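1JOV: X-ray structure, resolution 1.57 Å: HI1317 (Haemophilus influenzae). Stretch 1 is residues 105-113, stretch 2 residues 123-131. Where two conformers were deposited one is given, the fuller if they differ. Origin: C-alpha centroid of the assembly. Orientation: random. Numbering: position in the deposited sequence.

Stretch 1, residues 105-113: VHKVRLEFE
Stretch 2, residues 123-131: AKVSMVFTD

Strands 107-113 and 123-129 run antiparallel (166°), their axes 4.6 Å apart at closest, with extended phi/psi near -125/135 except at Lys107 and Ala123 (phi near -163°). Val108 pairs with Phe129, Leu110 with Met127 and Phe112 with Val125, each through two backbone hydrogen bonds; Leu110 N to Met127 O is 2.9 Å and Met127 N to Leu110 O 2.8 Å. Between them lie the non-hydrogen-bonded pairs Arg109-Val128, Glu111-Ser126 and Glu113-Lys124, CA atoms about 4.4 Å apart.

Alternation sends the six hydrogen-bonded residues to one buried, apolar face. Val108 and Val125 are t; Leu110 (m, t), Met127 (m, t, t) and both phenylalanines (m, chi2 near -87°) extend farther. Leu110 CD1 thus lies 4.0 Å from Phe129 CE2, and Met127 SD 4.0 Å from Phe112 CE2, joining neighbouring pairs.

The other face is mostly polar, with Val128 the apolar member, its CG2 3.5 Å from Arg109 NH1. Arg109 stays all-trans through chi3 (chi4 97°), so its aliphatic stem carries the guanidinium mainly out from the sheet, partly along the strand; NE meets OE2 of Glu111 (m, t) in a 2.7 Å salt bridge. Ser126 CB lies over one guanidinium face, 3.5 Å from Arg109 NH2; chi1, p, sets OG. Lys124 (t, t, p, t) reaches Glu111 through a water, 2.7 Å from Lys124 NZ and 2.8 Å from Glu111 OE1.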

ATOM      1  N   VAL A 105      16.069  -4.666  18.996  1.00 31.38           N
ATOM      2  CA  VAL A 105      16.790  -5.647  18.281  1.00 35.20           C
ATOM      3  C   VAL A 105      16.066  -6.302  17.153  1.00 33.93           C
ATOM      4  O   VAL A 105      16.615  -6.428  16.080  1.00 33.86           O
ATOM      5  CB  VAL A 105      17.302  -6.757  19.289  1.00 38.28           C
ATOM      6  CG1 VAL A 105      17.468  -8.069  18.562  1.00 37.31           C
ATOM      7  CG2 VAL A 105      18.562  -6.308  19.900  1.00 42.59           C
ATOM      8  N   HIS A 106      14.857  -6.805  17.379  1.00 31.89           N
ATOM      9  CA  HIS A 106      14.257  -7.529  16.247  1.00 39.70           C
ATOM     10  C   HIS A 106      13.038  -6.855  15.662  1.00 37.33           C
ATOM     11  O   HIS A 106      12.260  -7.526  15.014  1.00 40.93           O
ATOM     12  CB  HIS A 106      13.824  -8.948  16.645  1.00 45.54           C
ATOM     13  CG  HIS A 106      14.959  -9.816  17.056  1.00 61.89           C
ATOM     14  ND1 HIS A 106      15.904 -10.268  16.163  1.00 54.26           N
ATOM     15  CD2 HIS A 106      15.333 -10.266  18.270  1.00 54.66           C
ATOM     16  CE1 HIS A 106      16.800 -10.992  16.811  1.00 53.22           C
ATOM     17  NE2 HIS A 106      16.476 -11.003  18.090  1.00 72.89           N
ATOM     18  N   LYS A 107      12.841  -5.584  15.939  1.00 38.50           N
ATOM     19  CA  LYS A 107      11.568  -4.973  15.532  1.00 39.20           C
ATOM     20  C   LYS A 107      11.600  -3.458  15.551  1.00 31.44           C
ATOM     21  O   LYS A 107      12.243  -2.820  16.406  1.00 29.70           O
ATOM     22  CB  LYS A 107      10.483  -5.443  16.480  1.00 35.67           C
ATOM     23  CG  LYS A 107       9.093  -4.875  16.209  1.00 37.91           C
ATOM     24  CD  LYS A 107       8.184  -4.961  17.442  1.00 36.54           C
ATOM     25  CE  LYS A 107       7.503  -6.312  17.508  1.00 45.07           C
ATOM     26  NZ  LYS A 107       6.516  -6.402  18.653  1.00 50.75           N
ATOM     27  N   VAL A 108      10.857  -2.916  14.626  1.00 28.57           N
ATOM     28  CA  VAL A 108      10.780  -1.475  14.558  1.00 26.85           C
ATOM     29  C   VAL A 108       9.347  -1.052  14.405  1.00 17.17           C
ATOM     30  O   VAL A 108       8.634  -1.562  13.547  1.00 21.49           O
ATOM     31  CB  VAL A 108      11.611  -0.935  13.402  1.00 30.86           C
ATOM     32  CG1 VAL A 108      11.516   0.574  13.301  1.00 22.91           C
ATOM     33  CG2 VAL A 108      13.071  -1.349  13.578  1.00 26.52           C
ATOM     34  N   ARG A 109       8.951  -0.106  15.237  1.00 21.87           N
ATOM     35  CA  ARG A 109       7.549   0.383  15.129  1.00 26.19           C
ATOM     36  C   ARG A 109       7.527   1.863  14.821  1.00 24.28           C
ATOM     37  O   ARG A 109       8.110   2.613  15.557  1.00 24.50           O
ATOM     38  CB  ARG A 109       6.787   0.151  16.441  1.00 21.65           C
ATOM     39  CG  ARG A 109       5.262   0.548  16.296  1.00 25.32           C
ATOM     40  CD  ARG A 109       4.425   0.278  17.642  1.00 26.58           C
ATOM     41  NE  ARG A 109       2.999   0.677  17.446  1.00 30.10           N
ATOM     42  CZ  ARG A 109       1.996  -0.140  17.132  1.00 30.19           C
ATOM     43  NH1 ARG A 109       2.197  -1.471  17.084  1.00 35.40           N
ATOM     44  NH2 ARG A 109       0.764   0.380  16.950  1.00 35.42           N
ATOM     45  N   LEU A 110       6.839   2.312  13.723  1.00 20.50           N
ATOM     46  CA  LEU A 110       6.689   3.752  13.430  1.00 18.52           C
ATOM     47  C   LEU A 110       5.186   4.041  13.454  1.00 16.58           C
ATOM     48  O   LEU A 110       4.390   3.170  12.981  1.00 19.17           O
ATOM     49  CB  LEU A 110       7.119   3.970  11.967  1.00 16.46           C
ATOM     50  CG  LEU A 110       8.607   3.597  11.696  1.00 19.49           C
ATOM     51  CD1 LEU A 110       8.853   4.021  10.178  1.00 20.36           C
ATOM     52  CD2 LEU A 110       9.584   4.234  12.669  1.00 22.88           C
ATOM     53  N   GLU A 111       4.821   5.204  13.981  1.00 16.90           N
ATOM     54  CA  GLU A 111       3.384   5.621  14.016  1.00 17.51           C
ATOM     55  C   GLU A 111       3.322   6.971  13.366  1.00 18.17           C
ATOM     56  O   GLU A 111       4.186   7.796  13.594  1.00 18.93           O
ATOM     57  CB  GLU A 111       2.769   5.734  15.439  1.00 24.62           C
ATOM     58  CG  GLU A 111       2.813   4.324  16.058  1.00 28.25           C
ATOM     59  CD  GLU A 111       2.156   4.284  17.441  1.00 39.68           C
ATOM     60  OE1 GLU A 111       1.545   5.307  17.855  1.00 32.42           O
ATOM     61  OE2 GLU A 111       2.264   3.231  18.119  1.00 34.56           O
ATOM     62  N   PHE A 112       2.318   7.167  12.553  1.00 15.95           N
ATOM     63  CA  PHE A 112       2.066   8.411  11.833  1.00 16.16           C
ATOM     64  C   PHE A 112       0.699   8.897  12.187  1.00 15.08           C
ATOM     65  O   PHE A 112      -0.203   8.100  12.418  1.00 18.99           O
ATOM     66  CB  PHE A 112       2.165   8.135  10.323  1.00 15.53           C
ATOM     67  CG  PHE A 112       3.536   7.650   9.951  1.00 15.51           C
ATOM     68  CD1 PHE A 112       4.533   8.561   9.696  1.00 16.75           C
ATOM     69  CD2 PHE A 112       3.825   6.280   9.892  1.00 15.73           C
ATOM     70  CE1 PHE A 112       5.783   8.135   9.347  1.00 15.11           C
ATOM     71  CE2 PHE A 112       5.100   5.855   9.540  1.00 17.15           C
ATOM     72  CZ  PHE A 112       6.072   6.780   9.269  1.00 16.22           C
ATOM     73  N   GLU A 113       0.487  10.215  12.237  1.00 16.01           N
ATOM     74  CA  GLU A 113      -0.873  10.710  12.487  1.00 14.30           C
ATOM     75  C   GLU A 113      -1.240  11.810  11.440  1.00 17.06           C
ATOM     76  O   GLU A 113      -0.328  12.503  10.949  1.00 16.27           O
ATOM     77  CB  GLU A 113      -0.978  11.313  13.880  1.00 16.70           C
ATOM     78  CG  GLU A 113      -0.834  10.186  14.963  1.00 15.99           C
ATOM     79  CD  GLU A 113      -0.652  10.745  16.344  1.00 20.71           C
ATOM     80  OE1 GLU A 113       0.133  11.716  16.458  1.00 19.81           O
ATOM     81  OE2 GLU A 113      -1.325  10.276  17.264  1.00 24.88           O
ATOM     82  N   ALA A 123      -6.716  10.502  11.717  1.00 15.05           N
ATOM     83  CA  ALA A 123      -6.398   9.096  11.379  1.00 12.74           C
ATOM     84  C   ALA A 123      -4.990   8.806  11.876  1.00 13.36           C
ATOM     85  O   ALA A 123      -4.162   9.703  12.161  1.00 16.94           O
ATOM     86  CB  ALA A 123      -6.526   8.823   9.840  1.00 16.08           C
ATOM     87  N   LYS A 124      -4.716   7.530  11.961  0.70 15.08           N
ATOM     88  CA  LYS A 124      -3.410   7.078  12.405  0.70 12.68           C
ATOM     89  C   LYS A 124      -2.889   5.972  11.468  0.70 16.03           C
ATOM     90  O   LYS A 124      -3.699   5.248  10.897  0.70 20.19           O
ATOM     91  CB  LYS A 124      -3.507   6.593  13.849  0.70 17.86           C
ATOM     92  CG  LYS A 124      -2.188   6.177  14.500  0.70 20.74           C
ATOM     93  CD  LYS A 124      -2.336   6.046  15.999  0.70 19.07           C
ATOM     94  CE  LYS A 124      -3.352   4.978  16.388  0.70 24.44           C
ATOM     95  NZ  LYS A 124      -3.324   4.684  17.844  0.70 27.78           N
ATOM     96  N   VAL A 125      -1.608   5.804  11.309  1.00 14.03           N
ATOM     97  CA  VAL A 125      -1.080   4.614  10.622  1.00 13.43           C
ATOM     98  C   VAL A 125       0.057   4.098  11.461  1.00 18.70           C
ATOM     99  O   VAL A 125       0.938   4.862  11.876  1.00 17.69           O
ATOM    100  CB  VAL A 125      -0.547   4.904   9.200  1.00 15.30           C
ATOM    101  CG1 VAL A 125       0.300   3.749   8.709  1.00 18.96           C
ATOM    102  CG2 VAL A 125      -1.700   5.171   8.236  1.00 15.47           C
ATOM    103  N   SER A 126       0.054   2.783  11.711  1.00 16.12           N
ATOM    104  CA  SER A 126       1.230   2.225  12.351  1.00 15.80           C
ATOM    105  C   SER A 126       1.880   1.232  11.403  1.00 17.78           C
ATOM    106  O   SER A 126       1.232   0.539  10.648  1.00 18.51           O
ATOM    107  CB  SER A 126       0.914   1.408  13.657  1.00 19.48           C
ATOM    108  OG  SER A 126       0.041   0.326  13.384  1.00 21.01           O
ATOM    109  N   MET A 127       3.187   1.090  11.523  1.00 15.60           N
ATOM    110  CA  MET A 127       3.906   0.134  10.716  1.00 17.11           C
ATOM    111  C   MET A 127       4.887  -0.611  11.621  1.00 19.24           C
ATOM    112  O   MET A 127       5.622   0.040  12.315  1.00 22.00           O
ATOM    113  CB  MET A 127       4.718   0.828   9.602  1.00 20.38           C
ATOM    114  CG  MET A 127       3.780   1.690   8.692  1.00 20.35           C
ATOM    115  SD  MET A 127       4.833   2.509   7.420  1.00 17.97           S
ATOM    116  CE  MET A 127       3.575   3.578   6.662  1.00 17.78           C
ATOM    117  N   VAL A 128       4.848  -1.942  11.630  1.00 21.11           N
ATOM    118  CA  VAL A 128       5.696  -2.752  12.463  1.00 21.10           C
ATOM    119  C   VAL A 128       6.543  -3.635  11.527  1.00 17.12           C
ATOM    120  O   VAL A 128       6.011  -4.423  10.760  1.00 20.78           O
ATOM    121  CB  VAL A 128       4.892  -3.639  13.464  1.00 23.46           C
ATOM    122  CG1 VAL A 128       5.847  -4.414  14.369  1.00 27.58           C
ATOM    123  CG2 VAL A 128       3.933  -2.795  14.285  1.00 23.73           C
ATOM    124  N   PHE A 129       7.860  -3.466  11.611  1.00 21.92           N
ATOM    125  CA  PHE A 129       8.824  -4.198  10.793  1.00 25.52           C
ATOM    126  C   PHE A 129       9.618  -5.256  11.580  1.00 23.19           C
ATOM    127  O   PHE A 129      10.329  -4.941  12.542  1.00 26.40           O
ATOM    128  CB  PHE A 129       9.859  -3.213  10.188  1.00 24.13           C
ATOM    129  CG  PHE A 129       9.231  -2.078   9.396  1.00 21.32           C
ATOM    130  CD1 PHE A 129       8.971  -2.245   8.040  1.00 22.62           C
ATOM    131  CD2 PHE A 129       8.895  -0.863   9.971  1.00 26.40           C
ATOM    132  CE1 PHE A 129       8.409  -1.263   7.264  1.00 20.83           C
ATOM    133  CE2 PHE A 129       8.344   0.142   9.203  1.00 21.17           C
ATOM    134  CZ  PHE A 129       8.084  -0.031   7.838  1.00 16.02           C
ATOM    135  N   THR A 130       9.468  -6.479  11.135  1.00 29.22           N
ATOM    136  CA  THR A 130      10.174  -7.661  11.657  1.00 34.48           C
ATOM    137  C   THR A 130      10.616  -8.381  10.375  1.00 30.28           C
ATOM    138  O   THR A 130      11.100  -7.768   9.414  1.00 26.66           O
ATOM    139  CB  THR A 130       9.186  -8.551  12.480  1.00 33.22           C
ATOM    140  OG1 THR A 130       8.009  -8.887  11.697  1.00 32.39           O
ATOM    141  CG2 THR A 130       8.738  -7.827  13.739  1.00 30.50           C
ATOM    142  N   ASP A 131      10.497  -9.702  10.311  1.00 31.52           N
ATOM    143  CA  ASP A 131      10.613 -10.312   9.001  1.00 27.38           C
ATOM    144  C   ASP A 131       9.350 -10.078   8.196  1.00 25.73           C
ATOM    145  O   ASP A 131       9.285 -10.392   7.000  1.00 30.82           O
ATOM    146  CB  ASP A 131      10.814 -11.844   9.146  1.00 29.82           C
ATOM    147  CG  ASP A 131       9.677 -12.515   9.924  1.00 28.68           C
ATOM    148  OD1 ASP A 131       9.438 -12.152  11.109  1.00 40.90           O
ATOM    149  OD2 ASP A 131       8.958 -13.438   9.437  1.00 58.36           O
TER
HETATM  150  O   HOH W   1      -1.108   2.182  17.178  1.00 36.65           O
HETATM  151  O   HOH W   2      -0.963   4.949  19.019  1.00 38.80           O